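Local coordinates for protein NURA (Sulfolobus solfataricus, PDB 2YGK) that acts as a manganese-dependent homodimeric nuclease that works with the HerA helicase to process DNA ends during double-strand break repair, at residues Gly127-Met132 against Lys284-Arg289; Gly69-Val74 against Lys318-Val323; Ile166-Glu171 against Arg175-Leu180; Phe210-Asp213 against Thr218-Glu221. All blocks are in the same frame, centred on the assembly; numbering follows the deposited sequence. Where two conformers were deposited one is given.

Interaction 1. Residues Gly127-Met132 against Lys284-Arg289; sequences GDYILM and KEIMDR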
loop_
_atom_site.group_PDB
_atom_site.type_symbol
_atom_site.label_atom_id
_atom_site.label_comp_id
_atom_site.label_asym_id
_atom_site.label_seq_id
_atom_site.Cartn_x
_atom_site.Cartn_y
_atom_site.Cartn_z
ATOM N N GLY A 127 8.282 5.749 -33.369
ATOM C CA GLY A 127 9.166 4.583 -33.318
ATOM C C GLY A 127 8.626 3.375 -34.055
ATOM O O GLY A 127 7.543 3.424 -34.630
ATOM N N ASP A 128 9.389 2.291 -34.038
ATOM C CA ASP A 128 8.957 1.051 -34.640
ATOM C C ASP A 128 8.180 0.229 -33.627
ATOM O O ASP A 128 7.291 -0.541 -33.989
ATOM C CB ASP A 128 10.171 0.243 -35.123
ATOM C CG ASP A 128 11.024 1.009 -36.149
ATOM O OD1 ASP A 128 10.445 1.613 -37.085
ATOM O OD2 ASP A 128 12.272 1.020 -36.005
ATOM N N TYR A 129 8.574 0.347 -32.364
ATOM C CA TYR A 129 7.871 -0.294 -31.278
ATOM C C TYR A 129 7.673 0.690 -30.122
ATOM O O TYR A 129 8.408 1.694 -29.989
ATOM C CB TYR A 129 8.676 -1.468 -30.759
ATOM C CG TYR A 129 8.826 -2.656 -31.675
ATOM C CD1 TYR A 129 7.926 -3.715 -31.607
ATOM C CD2 TYR A 129 9.911 -2.777 -32.525
ATOM C CE1 TYR A 129 8.069 -4.858 -32.397
ATOM C CE2 TYR A 129 10.071 -3.924 -33.345
ATOM C CZ TYR A 129 9.138 -4.966 -33.271
ATOM O OH TYR A 129 9.256 -6.121 -34.054
ATOM N N ILE A 130 6.673 0.397 -29.299
ATOM C CA ILE A 130 6.405 1.178 -28.102
ATOM C C ILE A 130 6.548 0.250 -26.923
ATOM O O ILE A 130 5.952 -0.806 -26.902
ATOM C CB ILE A 130 4.982 1.749 -28.101
ATOM C CG1 ILE A 130 4.774 2.655 -29.303
ATOM C CG2 ILE A 130 4.709 2.570 -26.825
ATOM C CD1 ILE A 130 3.381 3.171 -29.362
ATOM N N LEU A 131 7.366 0.628 -25.956
ATOM C CA LEU A 131 7.530 -0.157 -24.746
ATOM C C LEU A 131 6.823 0.527 -23.592
ATOM O O LEU A 131 7.207 1.620 -23.190
ATOM C CB LEU A 131 9.005 -0.289 -24.401
ATOM C CG LEU A 131 9.893 -0.677 -25.556
ATOM C CD1 LEU A 131 11.323 -0.835 -25.060
ATOM C CD2 LEU A 131 9.341 -1.986 -26.168
HETATM N N MSE A 132 5.798 -0.126 -23.063
HETATM C CA MSE A 132 5.163 0.283 -21.828
HETATM C C MSE A 132 5.710 -0.551 -20.679
HETATM O O MSE A 132 6.040 -1.735 -20.866
HETATM C CB MSE A 132 3.646 0.027 -21.863
HETATM C CG MSE A 132 2.922 0.494 -23.119
HETATM SE SE MSE A 132 2.752 2.405 -23.265
HETATM C CE MSE A 132 1.942 2.800 -21.568
ATOM N N LYS A 284 11.745 -14.146 -31.678
ATOM C CA LYS A 284 13.198 -14.047 -31.836
ATOM C C LYS A 284 13.621 -12.698 -32.453
ATOM O O LYS A 284 14.680 -12.129 -32.091
ATOM C CB LYS A 284 13.745 -15.176 -32.716
ATOM C CG LYS A 284 13.892 -16.537 -32.062
ATOM C CD LYS A 284 14.092 -17.629 -33.096
ATOM C CE LYS A 284 14.170 -19.033 -32.471
ATOM N NZ LYS A 284 14.084 -20.132 -33.464
ATOM N N GLU A 285 12.818 -12.182 -33.380
ATOM C CA GLU A 285 13.079 -10.831 -33.909
ATOM C C GLU A 285 12.916 -9.787 -32.796
ATOM O O GLU A 285 13.713 -8.859 -32.703
ATOM C CB GLU A 285 12.153 -10.488 -35.085
ATOM C CG GLU A 285 12.395 -11.315 -36.364
ATOM C CD GLU A 285 11.402 -10.973 -37.486
ATOM O OE1 GLU A 285 10.644 -9.958 -37.357
ATOM O OE2 GLU A 285 11.386 -11.708 -38.502
ATOM N N ILE A 286 11.891 -9.944 -31.953
ATOM C CA ILE A 286 11.653 -8.978 -30.885
ATOM C C ILE A 286 12.765 -9.045 -29.829
ATOM O O ILE A 286 13.168 -8.014 -29.292
ATOM C CB ILE A 286 10.276 -9.181 -30.194
ATOM C CG1 ILE A 286 9.128 -8.721 -31.104
ATOM C CG2 ILE A 286 10.193 -8.425 -28.862
ATOM C CD1 ILE A 286 7.752 -9.135 -30.555
HETATM N N MSE A 287 13.252 -10.246 -29.527
HETATM C CA MSE A 287 14.362 -10.375 -28.606
HETATM C C MSE A 287 15.615 -9.705 -29.161
HETATM O O MSE A 287 16.309 -8.991 -28.470
HETATM C CB MSE A 287 14.662 -11.851 -28.356
HETATM C CG MSE A 287 13.623 -12.524 -27.514
HETATM SE SE MSE A 287 14.016 -14.378 -27.188
HETATM C CE MSE A 287 15.763 -14.325 -26.349
ATOM N N ASP A 288 15.905 -9.977 -30.425
ATOM C CA ASP A 288 17.143 -9.530 -31.070
ATOM C C ASP A 288 17.200 -8.033 -31.107
ATOM O O ASP A 288 18.206 -7.438 -30.747
ATOM C CB ASP A 288 17.225 -10.096 -32.480
ATOM C CG ASP A 288 17.703 -11.541 -32.508
ATOM O OD1 ASP A 288 18.079 -12.046 -31.420
ATOM O OD2 ASP A 288 17.695 -12.170 -33.613
ATOM N N ARG A 289 16.088 -7.429 -31.506
ATOM C CA ARG A 289 15.921 -5.973 -31.498
ATOM C C ARG A 289 15.931 -5.334 -30.101
ATOM O O ARG A 289 16.553 -4.288 -29.892
ATOM C CB ARG A 289 14.628 -5.612 -32.240
ATOM C CG ARG A 289 14.664 -5.972 -33.709
ATOM C CD ARG A 289 13.286 -6.112 -34.248
ATOM N NE ARG A 289 13.265 -6.245 -35.707
ATOM C CZ ARG A 289 12.178 -6.529 -36.426
ATOM N NH1 ARG A 289 10.999 -6.748 -35.849
ATOM N NH2 ARG A 289 12.266 -6.614 -37.739
#
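Tyr-129, at the start of the inner strand 129-133 of the large mixed sheet, meets Ile-286 and Arg-289 of helix 280-291, which packs against that sheet. The phenol bridges the gap between strand and helix, and its OH does most of the touching. Arg-289 reaches it with a side chain extended from CG to NE, and the two side chains cross at about a right angle. Arg-289 NH1 comes to the edge of the ring, near its plane, and lies 2.6 Å from Tyr-129 OH. The N-H...O angle is 120°, so this hydrogen bond is short but weak. The ring and guanidinium planes are turned 54° apart. Glu-285, one helical turn before Arg-289, adds charge: its OE1 is 3.6 Å from Arg-289 NH1 but well out of the guanidinium plane, so no N-H points at it. The apolar side of the contact is Ile-286, whose CG1 approaches Tyr-129 CE1 obliquely at 4.2 Å. Ile-286 also touches Leu-198 of the adjacent strand 197-201. Farther along the tyrosine's strand is Asp-133, which binds manganese. A helix laid against a central parallel strand in this way fits the RNase H-like fold of the NurA family.

Interaction 2. Residues Gly69-Val74 against Lys318-Val323; sequences GIVYAV and KIIKLV
Val-71 and Val-323 have similar first torsions, with CG1 trans to the backbone N (chi1 177° and 162°). This turns both methyls of each valine into the gap between strand 70-82 and helix 313-330. The two side chains reach toward each other tip to tip, and the methyls pair side by side. Val-71 CG1 lies 3.8 Å from Val-323 CG2. Val-71 CG2 lies 4.0 Å from Val-323 CG1. Ile-320 comes in one turn earlier on the helix. Its CB leaves the backbone to the flank, but CD1 swings back and stands 4.2 Å from Val-71 CG1. One methyl of Val-71 is therefore met by both helix residues. Ala-73 and Ile-319 also point into the interface, at slightly longer range. No hydrogen bond crosses, so the contact is apolar throughout. Tyr-72 points away from the helix and packs on Ile-108 of helix 104-123. The second subunit also touches helix 313-330: Leu-322 packs on its Tyr-6, and Val-323 on its Ile-16. This is helix-on-sheet packing, with alternate strand residues facing the helix, at a place where the NurA homodimer also forms.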
loop_
_atom_site.group_PDB
_atom_site.type_symbol
_atom_site.label_atom_id
_atom_site.label_comp_id
_atom_site.label_asym_id
_atom_site.label_seq_id
_atom_site.Cartn_x
_atom_site.Cartn_y
_atom_site.Cartn_z
ATOM N N GLY A 69 -5.073 17.981 2.794
ATOM C CA GLY A 69 -5.610 16.854 2.059
ATOM C C GLY A 69 -4.457 15.973 1.629
ATOM O O GLY A 69 -3.400 16.030 2.233
ATOM N N ILE A 70 -4.661 15.196 0.555
ATOM C CA ILE A 70 -3.634 14.344 -0.020
ATOM C C ILE A 70 -2.866 15.118 -1.072
ATOM O O ILE A 70 -3.354 15.325 -2.186
ATOM C CB ILE A 70 -4.218 13.087 -0.693
ATOM C CG1 ILE A 70 -5.287 12.428 0.178
ATOM C CG2 ILE A 70 -3.096 12.096 -1.005
ATOM C CD1 ILE A 70 -4.796 12.113 1.563
ATOM N N VAL A 71 -1.653 15.528 -0.733
ATOM C CA VAL A 71 -0.822 16.287 -1.650
ATOM C C VAL A 71 -0.100 15.322 -2.561
ATOM O O VAL A 71 0.691 14.541 -2.081
ATOM C CB VAL A 71 0.227 17.115 -0.909
ATOM C CG1 VAL A 71 1.141 17.840 -1.908
ATOM C CG2 VAL A 71 -0.458 18.126 0.053
ATOM N N TYR A 72 -0.366 15.386 -3.867
ATOM C CA TYR A 72 0.192 14.423 -4.799
ATOM C C TYR A 72 0.943 15.054 -5.951
ATOM O O TYR A 72 0.799 16.225 -6.265
ATOM C CB TYR A 72 -0.907 13.563 -5.391
ATOM C CG TYR A 72 -1.790 14.330 -6.335
ATOM C CD1 TYR A 72 -2.918 15.006 -5.873
ATOM C CD2 TYR A 72 -1.481 14.416 -7.676
ATOM C CE1 TYR A 72 -3.733 15.718 -6.743
ATOM C CE2 TYR A 72 -2.278 15.116 -8.544
ATOM C CZ TYR A 72 -3.411 15.771 -8.078
ATOM O OH TYR A 72 -4.209 16.478 -8.973
ATOM N N ALA A 73 1.706 14.210 -6.615
ATOM C CA ALA A 73 2.466 14.600 -7.763
ATOM C C ALA A 73 2.560 13.384 -8.647
ATOM O O ALA A 73 2.906 12.307 -8.192
ATOM C CB ALA A 73 3.831 15.059 -7.334
ATOM N N VAL A 74 2.244 13.564 -9.914
ATOM C CA VAL A 74 2.354 12.509 -10.916
ATOM C C VAL A 74 3.215 13.034 -12.051
ATOM O O VAL A 74 3.267 14.263 -12.286
ATOM C CB VAL A 74 0.980 12.167 -11.515
ATOM C CG1 VAL A 74 0.087 11.467 -10.476
ATOM C CG2 VAL A 74 0.324 13.442 -12.070
ATOM N N LYS A 318 10.938 18.295 -1.108
ATOM C CA LYS A 318 10.824 19.589 -1.784
ATOM C C LYS A 318 9.374 19.978 -2.035
ATOM O O LYS A 318 8.970 21.107 -1.753
ATOM C CB LYS A 318 11.549 19.564 -3.137
ATOM C CG LYS A 318 13.055 19.455 -3.058
ATOM C CD LYS A 318 13.674 20.784 -2.614
ATOM C CE LYS A 318 15.208 20.737 -2.564
ATOM N NZ LYS A 318 15.777 22.051 -2.113
ATOM N N ILE A 319 8.610 19.033 -2.579
ATOM C CA ILE A 319 7.228 19.264 -3.009
ATOM C C ILE A 319 6.409 19.737 -1.808
ATOM O O ILE A 319 5.772 20.800 -1.870
ATOM C CB ILE A 319 6.569 17.975 -3.651
ATOM C CG1 ILE A 319 7.356 17.456 -4.878
ATOM C CG2 ILE A 319 5.122 18.217 -4.042
ATOM C CD1 ILE A 319 7.137 18.178 -6.195
ATOM N N ILE A 320 6.463 18.965 -0.718
ATOM C CA ILE A 320 5.736 19.306 0.527
ATOM C C ILE A 320 6.092 20.694 1.063
ATOM O O ILE A 320 5.217 21.501 1.359
ATOM C CB ILE A 320 5.996 18.284 1.666
ATOM C CG1 ILE A 320 5.734 16.865 1.196
ATOM C CG2 ILE A 320 5.094 18.590 2.850
ATOM C CD1 ILE A 320 4.630 16.785 0.179
ATOM N N LYS A 321 7.388 20.947 1.177
ATOM C CA LYS A 321 7.890 22.256 1.528
ATOM C C LYS A 321 7.256 23.347 0.680
ATOM O O LYS A 321 6.799 24.351 1.217
ATOM C CB LYS A 321 9.421 22.299 1.426
ATOM C CG LYS A 321 10.108 21.728 2.676
ATOM C CD LYS A 321 11.615 21.539 2.506
ATOM C CE LYS A 321 12.208 20.872 3.746
ATOM N NZ LYS A 321 13.686 20.977 3.801
ATOM N N LEU A 322 7.215 23.154 -0.637
ATOM C CA LEU A 322 6.602 24.171 -1.512
ATOM C C LEU A 322 5.122 24.398 -1.190
ATOM O O LEU A 322 4.678 25.535 -0.996
ATOM C CB LEU A 322 6.753 23.826 -2.997
ATOM C CG LEU A 322 8.146 24.031 -3.571
ATOM C CD1 LEU A 322 8.177 23.525 -5.002
ATOM C CD2 LEU A 322 8.557 25.488 -3.521
ATOM N N VAL A 323 4.381 23.298 -1.135
ATOM C CA VAL A 323 2.948 23.332 -0.891
ATOM C C VAL A 323 2.640 23.963 0.444
ATOM O O VAL A 323 1.761 24.796 0.536
ATOM C CB VAL A 323 2.334 21.909 -0.974
ATOM C CG1 VAL A 323 0.962 21.851 -0.313
ATOM C CG2 VAL A 323 2.267 21.465 -2.441
#

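Interaction 3. Residues Ile166-Glu171 against Arg175-Leu180; sequences ISIKDE and RDLLML
Ile-168 and Leu-177 form the close apolar part of this contact, where the loop after helix 162-166 turns back along helix 171-193. Their side chains cross at about a right angle. Ile-168 CG1 meets the methyl Leu-177 CD1 at 4.0 Å. Leu-177 is buried, and it also packs on Phe-149, on Ile-157 of helix 151-159 and on Ile-165. The other firm link is between backbones. Arg-175 N donates to Glu-171 O at 3.1 Å. This is the i to i+4 bond of the first helical turn. The motif is an N-cap at the start of helix 171-193, which follows helix 162-166 through a short loop. Asp-170 precedes the helix, and its OD1 accepts a hydrogen bond from Arg-172 N. A carboxylate here would also be expected to suit the helix dipole. The outer side is looser. Ser-167 and Lys-169 are exposed and make no contact with 175-180. The end of the Glu-171 side chain leads away, toward a long, weak ion pair with Arg-107. Arg-175 bends at chi3 (50°), which places one face of its guanidinium against Asp-176. OD1 of Asp-176 sits above the centre of the guanidinium plane, 3.2 Å from Arg-175 NH1. No N-H points at the oxygen, so attraction between charges holds the pair.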
loop_
_atom_site.group_PDB
_atom_site.type_symbol
_atom_site.label_atom_id
_atom_site.label_comp_id
_atom_site.label_asym_id
_atom_site.label_seq_id
_atom_site.Cartn_x
_atom_site.Cartn_y
_atom_site.Cartn_z
ATOM N N ILE A 166 -10.790 15.162 -12.829
ATOM C CA ILE A 166 -10.252 15.548 -11.522
ATOM C C ILE A 166 -11.216 16.428 -10.746
ATOM O O ILE A 166 -11.327 16.270 -9.539
ATOM C CB ILE A 166 -8.884 16.277 -11.635
ATOM C CG1 ILE A 166 -7.784 15.303 -12.098
ATOM C CG2 ILE A 166 -8.523 16.939 -10.300
ATOM C CD1 ILE A 166 -6.447 15.975 -12.393
ATOM N N SER A 167 -11.920 17.319 -11.451
ATOM C CA SER A 167 -12.857 18.301 -10.843
ATOM C C SER A 167 -14.166 17.726 -10.282
ATOM O O SER A 167 -14.939 18.459 -9.664
ATOM C CB SER A 167 -13.212 19.388 -11.865
ATOM O OG SER A 167 -12.055 20.004 -12.395
ATOM N N ILE A 168 -14.427 16.439 -10.512
ATOM C CA ILE A 168 -15.618 15.769 -9.972
ATOM C C ILE A 168 -15.723 15.957 -8.460
ATOM O O ILE A 168 -14.720 16.119 -7.767
ATOM C CB ILE A 168 -15.639 14.239 -10.314
ATOM C CG1 ILE A 168 -16.281 13.995 -11.680
ATOM C CG2 ILE A 168 -16.412 13.431 -9.271
ATOM C CD1 ILE A 168 -17.808 13.978 -11.655
ATOM N N LYS A 169 -16.954 15.933 -7.965
ATOM C CA LYS A 169 -17.215 16.048 -6.541
ATOM C C LYS A 169 -16.949 14.699 -5.879
ATOM O O LYS A 169 -16.062 14.585 -5.037
ATOM C CB LYS A 169 -18.646 16.553 -6.255
ATOM C CG LYS A 169 -19.622 16.565 -7.454
ATOM C CD LYS A 169 -20.679 17.667 -7.342
ATOM C CE LYS A 169 -21.929 17.205 -6.631
ATOM N NZ LYS A 169 -22.962 18.271 -6.663
ATOM N N ASP A 170 -17.680 13.675 -6.313
ATOM C CA ASP A 170 -17.700 12.378 -5.627
ATOM C C ASP A 170 -16.441 11.533 -5.851
ATOM O O ASP A 170 -15.820 11.596 -6.898
ATOM C CB ASP A 170 -18.944 11.588 -6.050
ATOM C CG ASP A 170 -19.354 10.553 -5.022
ATOM O OD1 ASP A 170 -18.582 9.586 -4.806
ATOM O OD2 ASP A 170 -20.445 10.721 -4.417
ATOM N N GLU A 171 -16.099 10.720 -4.857
ATOM C CA GLU A 171 -14.851 9.953 -4.866
ATOM C C GLU A 171 -14.941 8.656 -5.672
ATOM O O GLU A 171 -14.036 8.351 -6.462
ATOM C CB GLU A 171 -14.410 9.599 -3.439
ATOM C CG GLU A 171 -14.321 10.779 -2.491
ATOM C CD GLU A 171 -13.137 10.675 -1.554
ATOM O OE1 GLU A 171 -12.916 9.569 -0.999
ATOM O OE2 GLU A 171 -12.429 11.698 -1.387
ATOM N N ARG A 175 -12.502 7.681 -9.082
ATOM C CA ARG A 175 -11.761 6.465 -9.300
ATOM C C ARG A 175 -12.334 5.759 -10.519
ATOM O O ARG A 175 -11.584 5.356 -11.391
ATOM C CB ARG A 175 -11.798 5.549 -8.086
ATOM C CG ARG A 175 -11.410 4.086 -8.392
ATOM C CD ARG A 175 -11.760 3.158 -7.245
ATOM N NE ARG A 175 -13.148 3.375 -6.824
ATOM C CZ ARG A 175 -14.119 2.468 -6.857
ATOM N NH1 ARG A 175 -13.882 1.220 -7.251
ATOM N NH2 ARG A 175 -15.343 2.815 -6.464
ATOM N N ASP A 176 -13.655 5.625 -10.578
ATOM C CA ASP A 176 -14.306 4.855 -11.641
ATOM C C ASP A 176 -14.211 5.537 -13.007
ATOM O O ASP A 176 -13.951 4.871 -14.008
ATOM C CB ASP A 176 -15.760 4.515 -11.282
ATOM C CG ASP A 176 -15.864 3.321 -10.335
ATOM O OD1 ASP A 176 -14.817 2.830 -9.849
ATOM O OD2 ASP A 176 -16.993 2.849 -10.097
ATOM N N LEU A 177 -14.387 6.853 -13.052
ATOM C CA LEU A 177 -14.120 7.586 -14.284
ATOM C C LEU A 177 -12.689 7.437 -14.764
ATOM O O LEU A 177 -12.459 7.320 -15.954
ATOM C CB LEU A 177 -14.408 9.065 -14.129
ATOM C CG LEU A 177 -15.829 9.512 -14.370
ATOM C CD1 LEU A 177 -15.842 11.053 -14.314
ATOM C CD2 LEU A 177 -16.407 8.983 -15.696
ATOM N N LEU A 178 -11.724 7.473 -13.851
ATOM C CA LEU A 178 -10.314 7.310 -14.244
ATOM C C LEU A 178 -10.038 5.909 -14.784
ATOM O O LEU A 178 -9.303 5.758 -15.729
ATOM C CB LEU A 178 -9.371 7.654 -13.097
ATOM C CG LEU A 178 -9.188 9.155 -12.838
ATOM C CD1 LEU A 178 -8.629 9.480 -11.422
ATOM C CD2 LEU A 178 -8.321 9.753 -13.911
HETATM N N MSE A 179 -10.648 4.895 -14.184
HETATM C CA MSE A 179 -10.531 3.535 -14.680
HETATM C C MSE A 179 -11.017 3.458 -16.124
HETATM O O MSE A 179 -10.322 2.926 -16.994
HETATM C CB MSE A 179 -11.337 2.581 -13.805
HETATM C CG MSE A 179 -10.696 2.330 -12.466
HETATM SE SE MSE A 179 -11.735 1.149 -11.353
HETATM C CE MSE A 179 -11.476 -0.502 -12.377
ATOM N N LEU A 180 -12.205 3.999 -16.374
ATOM C CA LEU A 180 -12.755 4.050 -17.731
ATOM C C LEU A 180 -11.801 4.733 -18.711
ATOM O O LEU A 180 -11.490 4.183 -19.768
ATOM C CB LEU A 180 -14.106 4.767 -17.758
ATOM C CG LEU A 180 -15.361 3.899 -17.891
ATOM C CD1 LEU A 180 -16.580 4.792 -18.081
ATOM C CD2 LEU A 180 -15.266 2.911 -19.057
#

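Interaction 4. Residues Phe210-Asp213 against Thr218-Glu221; sequences FGTD and TVLE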
loop_
_atom_site.group_PDB
_atom_site.type_symbol
_atom_site.label_atom_id
_atom_site.label_comp_id
_atom_site.label_asym_id
_atom_site.label_seq_id
_atom_site.Cartn_x
_atom_site.Cartn_y
_atom_site.Cartn_z
ATOM N N PHE A 210 2.809 -23.135 -15.765
ATOM C CA PHE A 210 3.114 -24.255 -14.888
ATOM C C PHE A 210 2.054 -24.554 -13.849
ATOM O O PHE A 210 2.032 -25.652 -13.317
ATOM C CB PHE A 210 4.430 -24.004 -14.179
ATOM C CG PHE A 210 5.555 -23.693 -15.097
ATOM C CD1 PHE A 210 6.092 -24.677 -15.920
ATOM C CD2 PHE A 210 6.100 -22.432 -15.136
ATOM C CE1 PHE A 210 7.155 -24.397 -16.768
ATOM C CE2 PHE A 210 7.154 -22.138 -15.988
ATOM C CZ PHE A 210 7.689 -23.125 -16.799
ATOM N N GLY A 211 1.199 -23.587 -13.533
ATOM C CA GLY A 211 0.086 -23.815 -12.608
ATOM C C GLY A 211 0.513 -24.267 -11.219
ATOM O O GLY A 211 0.001 -25.264 -10.703
ATOM N N THR A 212 1.451 -23.528 -10.623
ATOM C CA THR A 212 2.027 -23.883 -9.336
ATOM C C THR A 212 1.721 -22.799 -8.308
ATOM O O THR A 212 1.078 -21.802 -8.622
ATOM C CB THR A 212 3.551 -24.087 -9.436
ATOM O OG1 THR A 212 4.209 -22.825 -9.624
ATOM C CG2 THR A 212 3.898 -25.037 -10.591
ATOM N N ASP A 213 2.182 -23.011 -7.078
ATOM C CA ASP A 213 1.971 -22.053 -6.005
ATOM C C ASP A 213 2.765 -20.784 -6.226
ATOM O O ASP A 213 2.424 -19.753 -5.659
ATOM C CB ASP A 213 2.354 -22.647 -4.645
ATOM C CG ASP A 213 1.374 -23.705 -4.157
ATOM O OD1 ASP A 213 0.178 -23.633 -4.503
ATOM O OD2 ASP A 213 1.813 -24.604 -3.409
ATOM N N THR A 218 8.993 -16.640 -11.820
ATOM C CA THR A 218 9.925 -17.077 -10.779
ATOM C C THR A 218 10.435 -18.499 -11.037
ATOM O O THR A 218 11.608 -18.816 -10.806
ATOM C CB THR A 218 9.251 -17.037 -9.396
ATOM O OG1 THR A 218 8.813 -15.699 -9.115
ATOM C CG2 THR A 218 10.196 -17.504 -8.324
ATOM N N VAL A 219 9.546 -19.361 -11.506
ATOM C CA VAL A 219 9.932 -20.694 -11.956
ATOM C C VAL A 219 11.035 -20.636 -13.026
ATOM O O VAL A 219 12.020 -21.339 -12.918
ATOM C CB VAL A 219 8.695 -21.506 -12.454
ATOM C CG1 VAL A 219 9.098 -22.594 -13.352
ATOM C CG2 VAL A 219 7.975 -22.111 -11.296
ATOM N N LEU A 220 10.902 -19.776 -14.027
ATOM C CA LEU A 220 11.935 -19.681 -15.085
ATOM C C LEU A 220 13.284 -19.108 -14.649
ATOM O O LEU A 220 14.321 -19.388 -15.249
ATOM C CB LEU A 220 11.433 -18.841 -16.256
ATOM C CG LEU A 220 10.216 -19.383 -16.985
ATOM C CD1 LEU A 220 9.567 -18.258 -17.765
ATOM C CD2 LEU A 220 10.611 -20.600 -17.871
ATOM N N GLU A 221 13.271 -18.266 -13.630
ATOM C CA GLU A 221 14.498 -17.646 -13.136
ATOM C C GLU A 221 15.253 -18.643 -12.309
ATOM O O GLU A 221 16.473 -18.598 -12.255
ATOM C CB GLU A 221 14.185 -16.400 -12.322
ATOM C CG GLU A 221 13.710 -15.204 -13.174
ATOM C CD GLU A 221 13.256 -13.999 -12.343
ATOM O OE1 GLU A 221 13.447 -13.993 -11.101
ATOM O OE2 GLU A 221 12.710 -13.045 -12.948
#
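Phe-210, Val-219 and Leu-220 make a loop-to-helix packing contact within the RNase H-like NurA domain, where the loop before helix 216-223 folds back over the helix it leads into, next to the long helix 17-38. A CH-pi contact dominates. Val-219 CG1 lies over one face of the Phe-210 ring, 3.7 Å from the centroid and 27° off the ring normal. It is displaced toward the rim, and its closest ring atom is Phe-210 CE2 at 3.3 Å. The valine has CG1 trans to the backbone N (chi1 158°), which carries this methyl over the ring and leaves CG2 near Thr-212, two residues on in the loop. Plain apolar packing adds the ring edge: Leu-220 CD2 comes near the ring plane, 4.0 Å from Phe-210 CZ, and the two side chains cross at about a right angle. Tyr-38 also meets the phenylalanine ring, while Ile-31 and Val-35 of helix 17-38 pack on Val-219. Polar bonds hold the loop rather than cross the contact. Asp-213 OD2 forms a salt bridge with Lys-99 of the second subunit. Thr-212 OG1 hydrogen-bonds to Tyr-214 O, and Val-219 CG2 rests 4.2 Å from Thr-212 OG1.

In the fold
Interactions 1 and 2 are long-range. Each seats a helix against a strand of the same nine-stranded mixed sheet, with centres about 37 Å apart on opposite sides of the chain's centre. Interactions 3 and 4 are local, each joining a loop to the helix that follows. Along the chain both fall between the two halves of interaction 1, interaction 3 first, and interaction 2 spans all the others. Interactions 2 and 3 are neighbours, about 20 Å apart between centres. They touch where Tyr-72 OH lies 4.1 Å from Ile-166 CD1. Interactions 2 and 4, about 40 Å apart between centres, both reach the second subunit, so the dimer interface engages widely separated parts of the chain.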